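Local coordinates for sulfhydryl oxidase 1 (Homo sapiens, PDB 3LLI), which catalyses the oxidation of thiols to disulfides with oxygen as electron acceptor, using bound FAD, and probably introduces disulfide bonds into proteins, at residues S12-A17 with A248-S253; A53-G58 with A145-V150; S169-M174 with L190-S195. All coordinates share one frame; numbering follows the deposited sequence.

Contact 1. Residues S12-A17 with A248-S253. With FAD (flavin-adenine dinucleotide), chain B.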
loop_
_atom_site.group_PDB
_atom_site.type_symbol
_atom_site.label_atom_id
_atom_site.label_comp_id
_atom_site.label_asym_id
_atom_site.label_seq_id
_atom_site.Cartn_x
_atom_site.Cartn_y
_atom_site.Cartn_z
ATOM N N SER A 12 2.445 -10.046 -13.744
ATOM C CA SER A 12 3.756 -9.436 -13.531
ATOM C C SER A 12 3.655 -7.918 -13.646
ATOM O O SER A 12 4.561 -7.191 -13.242
ATOM C CB SER A 12 4.757 -9.947 -14.573
ATOM O OG SER A 12 4.422 -9.488 -15.875
ATOM N N LYS A 13 2.538 -7.451 -14.194
ATOM C CA LYS A 13 2.323 -6.030 -14.395
ATOM C C LYS A 13 1.421 -5.352 -13.369
ATOM O O LYS A 13 0.479 -5.953 -12.847
ATOM C CB LYS A 13 1.756 -5.790 -15.803
ATOM C CG LYS A 13 2.761 -6.009 -16.921
ATOM C CD LYS A 13 3.909 -5.018 -16.789
ATOM C CE LYS A 13 5.011 -5.270 -17.805
ATOM N NZ LYS A 13 6.168 -4.340 -17.605
ATOM N N ILE A 14 1.737 -4.088 -13.096
ATOM C CA ILE A 14 0.977 -3.261 -12.175
ATOM C C ILE A 14 0.242 -2.210 -13.006
ATOM O O ILE A 14 0.849 -1.534 -13.838
ATOM C CB ILE A 14 1.899 -2.547 -11.167
ATOM C CG1 ILE A 14 2.551 -3.573 -10.235
ATOM C CG2 ILE A 14 1.095 -1.526 -10.370
ATOM C CD1 ILE A 14 3.287 -2.959 -9.059
ATOM N N TYR A 15 -1.062 -2.075 -12.784
ATOM C CA TYR A 15 -1.856 -1.110 -13.532
ATOM C C TYR A 15 -2.124 0.164 -12.748
ATOM O O TYR A 15 -2.700 0.131 -11.661
ATOM C CB TYR A 15 -3.173 -1.749 -13.956
ATOM C CG TYR A 15 -2.966 -2.941 -14.858
ATOM C CD1 TYR A 15 -2.816 -2.778 -16.239
ATOM C CD2 TYR A 15 -2.839 -4.224 -14.329
ATOM C CE1 TYR A 15 -2.541 -3.865 -17.068
ATOM C CE2 TYR A 15 -2.562 -5.320 -15.148
ATOM C CZ TYR A 15 -2.414 -5.132 -16.514
ATOM O OH TYR A 15 -2.122 -6.210 -17.321
ATOM N N MET A 16 -1.703 1.289 -13.318
ATOM C CA MET A 16 -1.885 2.589 -12.694
ATOM C C MET A 16 -3.330 2.775 -12.234
ATOM O O MET A 16 -3.591 3.497 -11.277
ATOM C CB MET A 16 -1.498 3.694 -13.682
ATOM C CG MET A 16 -1.395 5.082 -13.056
ATOM S SD MET A 16 -0.243 5.108 -11.674
ATOM C CE MET A 16 1.318 5.481 -12.483
ATOM N N ALA A 17 -4.264 2.116 -12.913
ATOM C CA ALA A 17 -5.679 2.207 -12.565
ATOM C C ALA A 17 -5.962 1.631 -11.175
ATOM O O ALA A 17 -6.882 2.081 -10.482
ATOM C CB ALA A 17 -6.515 1.474 -13.594
ATOM N N ALA A 248 12.121 -4.633 -8.840
ATOM C CA ALA A 248 11.853 -4.597 -10.272
ATOM C C ALA A 248 10.350 -4.611 -10.513
ATOM O O ALA A 248 9.842 -3.903 -11.384
ATOM C CB ALA A 248 12.495 -5.801 -10.956
ATOM N N HIS A 249 9.642 -5.411 -9.722
ATOM C CA HIS A 249 8.200 -5.549 -9.861
ATOM C C HIS A 249 7.412 -4.347 -9.373
ATOM O O HIS A 249 6.420 -3.949 -9.996
ATOM C CB HIS A 249 7.721 -6.788 -9.098
ATOM C CG HIS A 249 6.254 -7.027 -9.210
ATOM N ND1 HIS A 249 5.701 -7.808 -10.201
ATOM C CD2 HIS A 249 5.217 -6.563 -8.473
ATOM C CE1 HIS A 249 4.386 -7.817 -10.069
ATOM N NE2 HIS A 249 4.067 -7.068 -9.028
ATOM N N PHE A 250 7.838 -3.798 -8.238
ATOM C CA PHE A 250 7.167 -2.650 -7.644
ATOM C C PHE A 250 8.001 -1.418 -7.968
ATOM O O PHE A 250 8.575 -0.787 -7.080
ATOM C CB PHE A 250 7.031 -2.832 -6.117
ATOM C CG PHE A 250 6.110 -3.966 -5.706
ATOM C CD1 PHE A 250 4.737 -3.902 -5.960
ATOM C CD2 PHE A 250 6.622 -5.106 -5.081
ATOM C CE1 PHE A 250 3.880 -4.960 -5.599
ATOM C CE2 PHE A 250 5.781 -6.177 -4.711
ATOM C CZ PHE A 250 4.407 -6.103 -4.971
ATOM N N SER A 251 8.065 -1.109 -9.264
ATOM C CA SER A 251 8.816 0.033 -9.774
ATOM C C SER A 251 8.020 0.778 -10.845
ATOM O O SER A 251 7.113 0.219 -11.478
ATOM C CB SER A 251 10.159 -0.426 -10.364
ATOM O OG SER A 251 9.967 -1.341 -11.427
ATOM N N PRO A 252 8.344 2.064 -11.049
ATOM C CA PRO A 252 7.648 2.872 -12.055
ATOM C C PRO A 252 7.729 2.249 -13.453
ATOM O O PRO A 252 6.753 2.268 -14.203
ATOM C CB PRO A 252 8.371 4.210 -11.973
ATOM C CG PRO A 252 8.810 4.274 -10.534
ATOM C CD PRO A 252 9.315 2.876 -10.292
ATOM N N SER A 253 8.883 1.673 -13.790
ATOM C CA SER A 253 9.077 1.064 -15.109
ATOM C C SER A 253 8.169 -0.133 -15.377
ATOM O O SER A 253 7.923 -0.487 -16.533
ATOM C CB SER A 253 10.543 0.646 -15.309
ATOM O OG SER A 253 10.913 -0.438 -14.466
HETATM P PA FAD B . -3.929 -10.080 -2.570
HETATM O O1A FAD B . -4.851 -8.934 -2.351
HETATM O O2A FAD B . -3.424 -10.942 -1.466
HETATM O O5B FAD B . -2.668 -9.623 -3.385
HETATM C C5B FAD B . -2.596 -8.479 -4.240
HETATM C C4B FAD B . -1.579 -8.910 -5.262
HETATM O O4B FAD B . -0.296 -8.510 -4.708
HETATM C C3B FAD B . -1.475 -10.265 -5.998
HETATM O O3B FAD B . -2.359 -10.448 -7.105
HETATM C C2B FAD B . -0.040 -10.294 -6.272
HETATM O O2B FAD B . 0.355 -9.703 -7.472
HETATM C C1B FAD B . 0.627 -9.523 -5.122
HETATM N N9A FAD B . 1.098 -10.232 -3.973
HETATM C C8A FAD B . 0.706 -11.454 -3.366
HETATM N N7A FAD B . 1.391 -11.827 -2.335
HETATM C C5A FAD B . 2.324 -10.804 -2.226
HETATM C C6A FAD B . 3.390 -10.655 -1.318
HETATM N N6A FAD B . 3.687 -11.556 -0.372
HETATM N N1A FAD B . 4.224 -9.557 -1.408
HETATM C C2A FAD B . 4.116 -8.622 -2.392
HETATM N N3A FAD B . 3.059 -8.766 -3.304
HETATM C C4A FAD B . 2.185 -9.889 -3.167
HETATM N N1 FAD B . -8.776 -11.159 4.297
HETATM C C2 FAD B . -9.360 -12.143 5.067
HETATM O O2 FAD B . -10.278 -12.793 4.540
HETATM N N3 FAD B . -8.758 -12.218 6.318
HETATM C C4 FAD B . -7.691 -11.441 6.828
HETATM O O4 FAD B . -7.289 -11.617 8.027
HETATM C C4X FAD B . -7.178 -10.482 5.979
HETATM N N5 FAD B . -6.169 -9.573 6.435
HETATM C C5X FAD B . -5.676 -8.489 5.661
HETATM C C6 FAD B . -4.769 -7.596 6.266
HETATM C C7 FAD B . -4.260 -6.526 5.478
HETATM C C7M FAD B . -3.285 -5.597 6.201
HETATM C C8 FAD B . -4.647 -6.355 4.115
HETATM C C8M FAD B . -4.196 -5.315 3.110
HETATM C C9 FAD B . -5.572 -7.240 3.563
HETATM C C9A FAD B . -6.176 -8.308 4.278
HETATM N N10 FAD B . -7.150 -9.367 3.903
HETATM C C10 FAD B . -7.737 -10.339 4.670
HETATM C "C1'" FAD B . -7.443 -9.457 2.508
HETATM C "C2'" FAD B . -6.597 -10.349 1.652
HETATM O "O2'" FAD B . -5.209 -10.288 2.066
HETATM C "C3'" FAD B . -6.627 -10.145 0.169
HETATM O "O3'" FAD B . -6.319 -8.791 -0.142
HETATM C "C4'" FAD B . -7.825 -10.609 -0.642
HETATM O "O4'" FAD B . -8.295 -11.908 -0.171
HETATM C "C5'" FAD B . -7.723 -10.590 -2.107
HETATM O "O5'" FAD B . -6.726 -11.548 -2.465
HETATM P P FAD B . -6.019 -11.627 -3.846
HETATM O O1P FAD B . -5.917 -13.068 -4.081
HETATM O O2P FAD B . -6.722 -10.858 -4.905
HETATM O O3P FAD B . -4.539 -11.007 -3.714
#
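The Phe250 ring meets Ile14, His249 and the FAD adenine. Over one face, close to the ring centre, stands His249 CD2, 3.4 Å above the plane, with the imidazole edge-on to it. At the ring edge, Phe250 CZ lies 3.4 Å from FAD N3A. Ile14 CD1 comes obliquely to the ring, 3.5 Å from Phe250 CD1. The same methyl is 3.4 Å from His249 O. Ile14 CG1, set anti to its carbonyl carbon (chi1 -67°), runs past the imidazole, 4.0 Å from His249 NE2. Ser12 O lies 3.2 Å from His249 CE1. His249 ND1 is hardly farther from that oxygen, but the angle is too poor for a hydrogen bond. Asn254 ND2 donates to both Ser12 O and His249 O. It thus ties the lead-in to strand 14-15 to the end of helix 239-249. Trp218 adds an edge-to-face ring contact to His249. An alanine in place of His249 would probably open a gap beside Ile14 CG1 and strip the imidazole from one face of Phe250. The join is apolar at Ile14, with the Asn254 amide as a polar link between the two backbones, and Phe250 extends it to the adenine.

Contact 2. Residues A53-G58 with A145-V150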
loop_
_atom_site.group_PDB
_atom_site.type_symbol
_atom_site.label_atom_id
_atom_site.label_comp_id
_atom_site.label_asym_id
_atom_site.label_seq_id
_atom_site.Cartn_x
_atom_site.Cartn_y
_atom_site.Cartn_z
ATOM N N ALA A 53 2.433 11.351 -0.639
ATOM C CA ALA A 53 2.977 12.491 -1.373
ATOM C C ALA A 53 4.422 12.282 -1.794
ATOM O O ALA A 53 4.814 12.643 -2.907
ATOM C CB ALA A 53 2.874 13.760 -0.527
ATOM N N LYS A 54 5.211 11.692 -0.906
ATOM C CA LYS A 54 6.611 11.471 -1.196
ATOM C C LYS A 54 6.956 10.201 -1.967
ATOM O O LYS A 54 7.834 10.226 -2.840
ATOM C CB LYS A 54 7.421 11.482 0.097
ATOM C CG LYS A 54 8.896 11.314 -0.158
ATOM C CD LYS A 54 9.699 11.247 1.117
ATOM C CE LYS A 54 11.187 11.247 0.786
ATOM N NZ LYS A 54 12.026 11.053 1.993
ATOM N N TYR A 55 6.266 9.102 -1.672
ATOM C CA TYR A 55 6.584 7.836 -2.314
ATOM C C TYR A 55 5.589 7.261 -3.307
ATOM O O TYR A 55 5.919 6.318 -4.035
ATOM C CB TYR A 55 6.881 6.792 -1.239
ATOM C CG TYR A 55 8.060 7.161 -0.380
ATOM C CD1 TYR A 55 9.351 7.195 -0.914
ATOM C CD2 TYR A 55 7.895 7.482 0.965
ATOM C CE1 TYR A 55 10.450 7.539 -0.124
ATOM C CE2 TYR A 55 8.986 7.827 1.766
ATOM C CZ TYR A 55 10.259 7.849 1.213
ATOM O OH TYR A 55 11.342 8.155 2.000
ATOM N N PHE A 56 4.372 7.786 -3.344
ATOM C CA PHE A 56 3.429 7.245 -4.302
ATOM C C PHE A 56 4.062 7.461 -5.693
ATOM O O PHE A 56 4.573 8.546 -5.981
ATOM C CB PHE A 56 2.088 7.967 -4.218
ATOM C CG PHE A 56 1.063 7.416 -5.164
ATOM C CD1 PHE A 56 0.392 6.230 -4.869
ATOM C CD2 PHE A 56 0.804 8.056 -6.378
ATOM C CE1 PHE A 56 -0.522 5.684 -5.764
ATOM C CE2 PHE A 56 -0.107 7.522 -7.284
ATOM C CZ PHE A 56 -0.777 6.330 -6.981
ATOM N N PRO A 57 4.051 6.429 -6.558
ATOM C CA PRO A 57 4.641 6.549 -7.902
ATOM C C PRO A 57 3.682 7.227 -8.865
ATOM O O PRO A 57 3.384 6.700 -9.929
ATOM C CB PRO A 57 4.897 5.093 -8.284
ATOM C CG PRO A 57 3.681 4.425 -7.740
ATOM C CD PRO A 57 3.531 5.066 -6.343
ATOM N N GLY A 58 3.208 8.402 -8.488
ATOM C CA GLY A 58 2.246 9.084 -9.319
ATOM C C GLY A 58 2.817 9.876 -10.469
ATOM O O GLY A 58 3.993 10.242 -10.491
ATOM N N ALA A 145 15.099 9.323 7.428
ATOM C CA ALA A 145 14.093 9.358 8.483
ATOM C C ALA A 145 12.704 9.294 7.857
ATOM O O ALA A 145 11.777 8.738 8.445
ATOM C CB ALA A 145 14.242 10.633 9.317
ATOM N N LYS A 146 12.567 9.863 6.661
ATOM C CA LYS A 146 11.290 9.846 5.956
ATOM C C LYS A 146 11.001 8.439 5.451
ATOM O O LYS A 146 9.845 8.013 5.389
ATOM C CB LYS A 146 11.308 10.824 4.778
ATOM C CG LYS A 146 11.212 12.294 5.177
ATOM C CD LYS A 146 11.123 13.199 3.951
ATOM C CE LYS A 146 10.842 14.644 4.335
ATOM N NZ LYS A 146 10.798 15.542 3.146
ATOM N N ALA A 147 12.062 7.722 5.095
ATOM C CA ALA A 147 11.938 6.358 4.602
ATOM C C ALA A 147 11.537 5.431 5.746
ATOM O O ALA A 147 10.850 4.432 5.538
ATOM C CB ALA A 147 13.268 5.899 3.990
ATOM N N LYS A 148 11.968 5.777 6.954
ATOM C CA LYS A 148 11.674 4.986 8.141
ATOM C C LYS A 148 10.203 5.023 8.544
ATOM O O LYS A 148 9.718 4.125 9.242
ATOM C CB LYS A 148 12.515 5.478 9.324
ATOM C CG LYS A 148 13.992 5.113 9.276
ATOM C CD LYS A 148 14.644 5.466 10.610
ATOM C CE LYS A 148 16.030 4.863 10.746
ATOM N NZ LYS A 148 16.523 4.997 12.147
ATOM N N GLU A 149 9.499 6.058 8.096
ATOM C CA GLU A 149 8.095 6.238 8.446
ATOM C C GLU A 149 7.115 5.441 7.598
ATOM O O GLU A 149 5.914 5.463 7.860
ATOM C CB GLU A 149 7.726 7.722 8.360
ATOM C CG GLU A 149 8.689 8.647 9.088
ATOM C CD GLU A 149 8.302 10.112 8.962
ATOM O OE1 GLU A 149 8.028 10.563 7.824
ATOM O OE2 GLU A 149 8.283 10.814 9.999
ATOM N N VAL A 150 7.611 4.725 6.597
ATOM C CA VAL A 150 6.711 3.983 5.730
ATOM C C VAL A 150 5.932 2.839 6.378
ATOM O O VAL A 150 4.703 2.850 6.353
ATOM C CB VAL A 150 7.443 3.466 4.485
ATOM C CG1 VAL A 150 6.485 2.682 3.605
ATOM C CG2 VAL A 150 8.012 4.654 3.703
#
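Tyr55 and Lys54, at the end of helix 39-55, point at residues 145-150. The Tyr55 side chain has CG anti to the carbonyl carbon (chi1 -61°), which carries the ring out toward Val150 and the hydroxyl to the backbone of Ala147. Tyr55 CE2 lies 3.8 Å from Val150 CG2, and the two side chains meet at a slant. The ring edge faces Lys146 O, 3.7 Å from Tyr55 CE2. Tyr55 OH comes within 3.2 Å of Ala147 N without the alignment of a hydrogen bond; Ala147 CB is 3.6 Å from the same oxygen. The contact brings the C-terminal end of helix 39-55, in the FAD-dependent sulfhydryl oxidase range, against 145-150 in the Erv1/Alr range, beside helix 118-134. Ala133 of that helix packs on both Tyr55 and Val150. Lys54 is fully extended, with CG turned away from its backbone N (chi1 -178°). Its CG sits over the centre of one face of Tyr55, 3.8 Å above the plane. Lys146 has CG anti to its carbonyl carbon and is extended beyond it. Lys54 CD rests 3.7 Å from Lys146 CD, where the two aliphatic chains cross at about a right angle. The ammonium position of Lys54 is doubtful, being modelled too close to Lys146. As modelled, it bonds to Tyr55 OH and pairs with Glu143, but both are less sure.

Contact 3. Residues S169-M174 with L190-S195. With FAD (flavin-adenine dinucleotide), chain B.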
loop_
_atom_site.group_PDB
_atom_site.type_symbol
_atom_site.label_atom_id
_atom_site.label_comp_id
_atom_site.label_asym_id
_atom_site.label_seq_id
_atom_site.Cartn_x
_atom_site.Cartn_y
_atom_site.Cartn_z
ATOM N N SER A 169 -6.956 -6.799 12.176
ATOM C CA SER A 169 -6.569 -7.530 13.378
ATOM C C SER A 169 -5.415 -8.487 13.071
ATOM O O SER A 169 -4.472 -8.580 13.855
ATOM C CB SER A 169 -7.773 -8.287 13.961
ATOM O OG SER A 169 -8.441 -9.054 12.969
ATOM N N HIS A 170 -5.479 -9.171 11.925
ATOM C CA HIS A 170 -4.425 -10.106 11.527
ATOM C C HIS A 170 -3.100 -9.428 11.142
ATOM O O HIS A 170 -2.025 -10.002 11.347
ATOM C CB HIS A 170 -4.912 -11.006 10.383
ATOM C CG HIS A 170 -5.903 -12.045 10.817
ATOM N ND1 HIS A 170 -6.489 -12.932 9.939
ATOM C CD2 HIS A 170 -6.402 -12.344 12.040
ATOM C CE1 HIS A 170 -7.308 -13.729 10.600
ATOM N NE2 HIS A 170 -7.273 -13.394 11.879
ATOM N N PHE A 171 -3.169 -8.220 10.578
ATOM C CA PHE A 171 -1.952 -7.482 10.213
ATOM C C PHE A 171 -1.287 -7.016 11.500
ATOM O O PHE A 171 -0.085 -7.205 11.702
ATOM C CB PHE A 171 -2.275 -6.248 9.366
ATOM C CG PHE A 171 -1.060 -5.413 8.998
ATOM C CD1 PHE A 171 -0.303 -5.711 7.867
ATOM C CD2 PHE A 171 -0.680 -4.331 9.780
ATOM C CE1 PHE A 171 0.815 -4.936 7.517
ATOM C CE2 PHE A 171 0.440 -3.548 9.440
ATOM C CZ PHE A 171 1.186 -3.853 8.305
ATOM N N GLU A 172 -2.084 -6.395 12.364
ATOM C CA GLU A 172 -1.594 -5.878 13.630
ATOM C C GLU A 172 -0.966 -6.997 14.469
ATOM O O GLU A 172 -0.018 -6.763 15.225
ATOM C CB GLU A 172 -2.747 -5.207 14.375
ATOM C CG GLU A 172 -2.393 -4.602 15.713
ATOM C CD GLU A 172 -1.207 -3.664 15.637
ATOM O OE1 GLU A 172 -0.962 -3.092 14.558
ATOM O OE2 GLU A 172 -0.526 -3.491 16.664
ATOM N N GLN A 173 -1.479 -8.217 14.346
ATOM C CA GLN A 173 -0.889 -9.323 15.102
ATOM C C GLN A 173 0.560 -9.507 14.606
ATOM O O GLN A 173 1.490 -9.587 15.407
ATOM C CB GLN A 173 -1.718 -10.601 14.910
ATOM C CG GLN A 173 -3.149 -10.484 15.448
ATOM C CD GLN A 173 -3.991 -11.717 15.197
ATOM O OE1 GLN A 173 -3.801 -12.426 14.215
ATOM N NE2 GLN A 173 -4.951 -11.964 16.077
ATOM N N MET A 174 0.753 -9.546 13.286
ATOM C CA MET A 174 2.095 -9.684 12.708
ATOM C C MET A 174 2.939 -8.470 13.107
ATOM O O MET A 174 4.090 -8.596 13.538
ATOM C CB MET A 174 2.014 -9.769 11.181
ATOM C CG MET A 174 1.154 -10.904 10.690
ATOM S SD MET A 174 1.303 -11.226 8.938
ATOM C CE MET A 174 0.453 -9.762 8.233
ATOM N N LEU A 190 11.067 -6.466 2.792
ATOM C CA LEU A 190 10.980 -7.901 3.058
ATOM C C LEU A 190 9.958 -8.263 4.142
ATOM O O LEU A 190 9.249 -9.273 4.023
ATOM C CB LEU A 190 12.359 -8.443 3.440
ATOM C CG LEU A 190 13.364 -8.379 2.277
ATOM C CD1 LEU A 190 14.715 -8.881 2.751
ATOM C CD2 LEU A 190 12.854 -9.220 1.097
ATOM N N TRP A 191 9.898 -7.456 5.199
ATOM C CA TRP A 191 8.942 -7.694 6.272
ATOM C C TRP A 191 7.522 -7.721 5.673
ATOM O O TRP A 191 6.777 -8.682 5.861
ATOM C CB TRP A 191 9.015 -6.578 7.316
ATOM C CG TRP A 191 8.185 -6.853 8.540
ATOM C CD1 TRP A 191 8.599 -7.481 9.688
ATOM C CD2 TRP A 191 6.795 -6.564 8.726
ATOM N NE1 TRP A 191 7.554 -7.597 10.569
ATOM C CE2 TRP A 191 6.434 -7.046 10.006
ATOM C CE3 TRP A 191 5.815 -5.946 7.936
ATOM C CZ2 TRP A 191 5.129 -6.930 10.517
ATOM C CZ3 TRP A 191 4.516 -5.829 8.445
ATOM C CH2 TRP A 191 4.189 -6.321 9.724
ATOM N N LEU A 192 7.170 -6.669 4.931
ATOM C CA LEU A 192 5.838 -6.575 4.333
ATOM C C LEU A 192 5.586 -7.712 3.363
ATOM O O LEU A 192 4.472 -8.252 3.305
ATOM C CB LEU A 192 5.663 -5.236 3.623
ATOM C CG LEU A 192 4.215 -4.840 3.298
ATOM C CD1 LEU A 192 3.350 -4.922 4.555
ATOM C CD2 LEU A 192 4.207 -3.421 2.745
ATOM N N TRP A 193 6.623 -8.079 2.613
ATOM C CA TRP A 193 6.543 -9.180 1.660
ATOM C C TRP A 193 6.213 -10.516 2.352
ATOM O O TRP A 193 5.305 -11.234 1.932
ATOM C CB TRP A 193 7.870 -9.311 0.897
ATOM C CG TRP A 193 8.082 -10.675 0.293
ATOM C CD1 TRP A 193 7.373 -11.247 -0.725
ATOM C CD2 TRP A 193 9.033 -11.651 0.718
ATOM N NE1 TRP A 193 7.826 -12.526 -0.954
ATOM C CE2 TRP A 193 8.845 -12.795 -0.079
ATOM C CE3 TRP A 193 10.026 -11.671 1.705
ATOM C CZ2 TRP A 193 9.616 -13.953 0.081
ATOM C CZ3 TRP A 193 10.790 -12.823 1.864
ATOM C CH2 TRP A 193 10.578 -13.946 1.055
ATOM N N SER A 194 6.973 -10.859 3.388
ATOM C CA SER A 194 6.744 -12.104 4.116
ATOM C C SER A 194 5.480 -12.055 4.993
ATOM O O SER A 194 4.830 -13.077 5.197
ATOM C CB SER A 194 7.972 -12.470 4.961
ATOM O OG SER A 194 8.318 -11.443 5.864
ATOM N N SER A 195 5.132 -10.876 5.514
ATOM C CA SER A 195 3.903 -10.758 6.306
ATOM C C SER A 195 2.712 -11.029 5.381
ATOM O O SER A 195 1.746 -11.670 5.792
ATOM C CB SER A 195 3.764 -9.362 6.925
ATOM O OG SER A 195 4.751 -9.139 7.918
HETATM P PA FAD B . -3.929 -10.080 -2.570
HETATM O O1A FAD B . -4.851 -8.934 -2.351
HETATM O O2A FAD B . -3.424 -10.942 -1.466
HETATM O O5B FAD B . -2.668 -9.623 -3.385
HETATM C C5B FAD B . -2.596 -8.479 -4.240
HETATM C C4B FAD B . -1.579 -8.910 -5.262
HETATM O O4B FAD B . -0.296 -8.510 -4.708
HETATM C C3B FAD B . -1.475 -10.265 -5.998
HETATM O O3B FAD B . -2.359 -10.448 -7.105
HETATM C C2B FAD B . -0.040 -10.294 -6.272
HETATM O O2B FAD B . 0.355 -9.703 -7.472
HETATM C C1B FAD B . 0.627 -9.523 -5.122
HETATM N N9A FAD B . 1.098 -10.232 -3.973
HETATM C C8A FAD B . 0.706 -11.454 -3.366
HETATM N N7A FAD B . 1.391 -11.827 -2.335
HETATM C C5A FAD B . 2.324 -10.804 -2.226
HETATM C C6A FAD B . 3.390 -10.655 -1.318
HETATM N N6A FAD B . 3.687 -11.556 -0.372
HETATM N N1A FAD B . 4.224 -9.557 -1.408
HETATM C C2A FAD B . 4.116 -8.622 -2.392
HETATM N N3A FAD B . 3.059 -8.766 -3.304
HETATM C C4A FAD B . 2.185 -9.889 -3.167
HETATM N N1 FAD B . -8.776 -11.159 4.297
HETATM C C2 FAD B . -9.360 -12.143 5.067
HETATM O O2 FAD B . -10.278 -12.793 4.540
HETATM N N3 FAD B . -8.758 -12.218 6.318
HETATM C C4 FAD B . -7.691 -11.441 6.828
HETATM O O4 FAD B . -7.289 -11.617 8.027
HETATM C C4X FAD B . -7.178 -10.482 5.979
HETATM N N5 FAD B . -6.169 -9.573 6.435
HETATM C C5X FAD B . -5.676 -8.489 5.661
HETATM C C6 FAD B . -4.769 -7.596 6.266
HETATM C C7 FAD B . -4.260 -6.526 5.478
HETATM C C7M FAD B . -3.285 -5.597 6.201
HETATM C C8 FAD B . -4.647 -6.355 4.115
HETATM C C8M FAD B . -4.196 -5.315 3.110
HETATM C C9 FAD B . -5.572 -7.240 3.563
HETATM C C9A FAD B . -6.176 -8.308 4.278
HETATM N N10 FAD B . -7.150 -9.367 3.903
HETATM C C10 FAD B . -7.737 -10.339 4.670
HETATM C "C1'" FAD B . -7.443 -9.457 2.508
HETATM C "C2'" FAD B . -6.597 -10.349 1.652
HETATM O "O2'" FAD B . -5.209 -10.288 2.066
HETATM C "C3'" FAD B . -6.627 -10.145 0.169
HETATM O "O3'" FAD B . -6.319 -8.791 -0.142
HETATM C "C4'" FAD B . -7.825 -10.609 -0.642
HETATM O "O4'" FAD B . -8.295 -11.908 -0.171
HETATM C "C5'" FAD B . -7.723 -10.590 -2.107
HETATM O "O5'" FAD B . -6.726 -11.548 -2.465
HETATM P P FAD B . -6.019 -11.627 -3.846
HETATM O O1P FAD B . -5.917 -13.068 -4.081
HETATM O O2P FAD B . -6.722 -10.858 -4.905
HETATM O O3P FAD B . -4.539 -11.007 -3.714
#
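Two helices of the Erv/Alr region that both touch FAD meet here, 165-178 and 185-203. Their short segments cross at 130°, with the axes 11.5 Å apart, and side chains fill the interval. The Trp191 edge points at the face of Phe171 in an offset edge-to-face pair. The centroids of the Phe171 ring and the Trp191 six-membered ring are 5.7 Å apart and the planes are at 80°. Leu192 CD1 lies in the plane of the Phe171 ring at its edge, 3.9 Å from Phe171 CE1. Phe171 carries CG anti to its backbone N (chi1 178°), which swings the ring off its own helix toward Trp191 and Leu192. Nearer the backbone, Phe171 CB is 3.4 Å from the flavin methyl FAD C7M. Met174 SD lies 3.2 Å from Ser195 O, and the bend at chi3 turns Met174 CE against Ser195 CB. The Ser195 hydroxyl sits over one face of Trp191, toward the rim. Ser195 OG also bonds to Trp191 O at 2.9 Å, from above the carbonyl plane, and that oxygen takes the helical N-H of Ser195 as well. Trp191 NE1 is bonded to Ser178 OG. At the adenine end, FAD N6A donates to Trp193 O at 2.8 Å. Helices packed around both ends of the FAD are consistent with the helical bundle of the Erv/ALR sulfhydryl oxidases.

How the contacts relate
FAD links contact 1 and contact 3. Contact 1 reaches the adenine, and contact 3 reaches both the adenine and the flavin. Their centres are about 22 Å apart and their nearest atoms about 7 Å, so they do not touch. Helix 185-203 of contact 3 is followed in the chain by helix 239-249 of contact 1. Contact 2 is away from the cofactor; the side chain of Val150 is about 13 Å from the bound FAD. It touches contact 1 where Met16 CE packs 3.5 Å from Pro57 O, with the centres about 17 Å apart. Contacts 2 and 3 follow one another along the chain, both within the loop closed by contact 1.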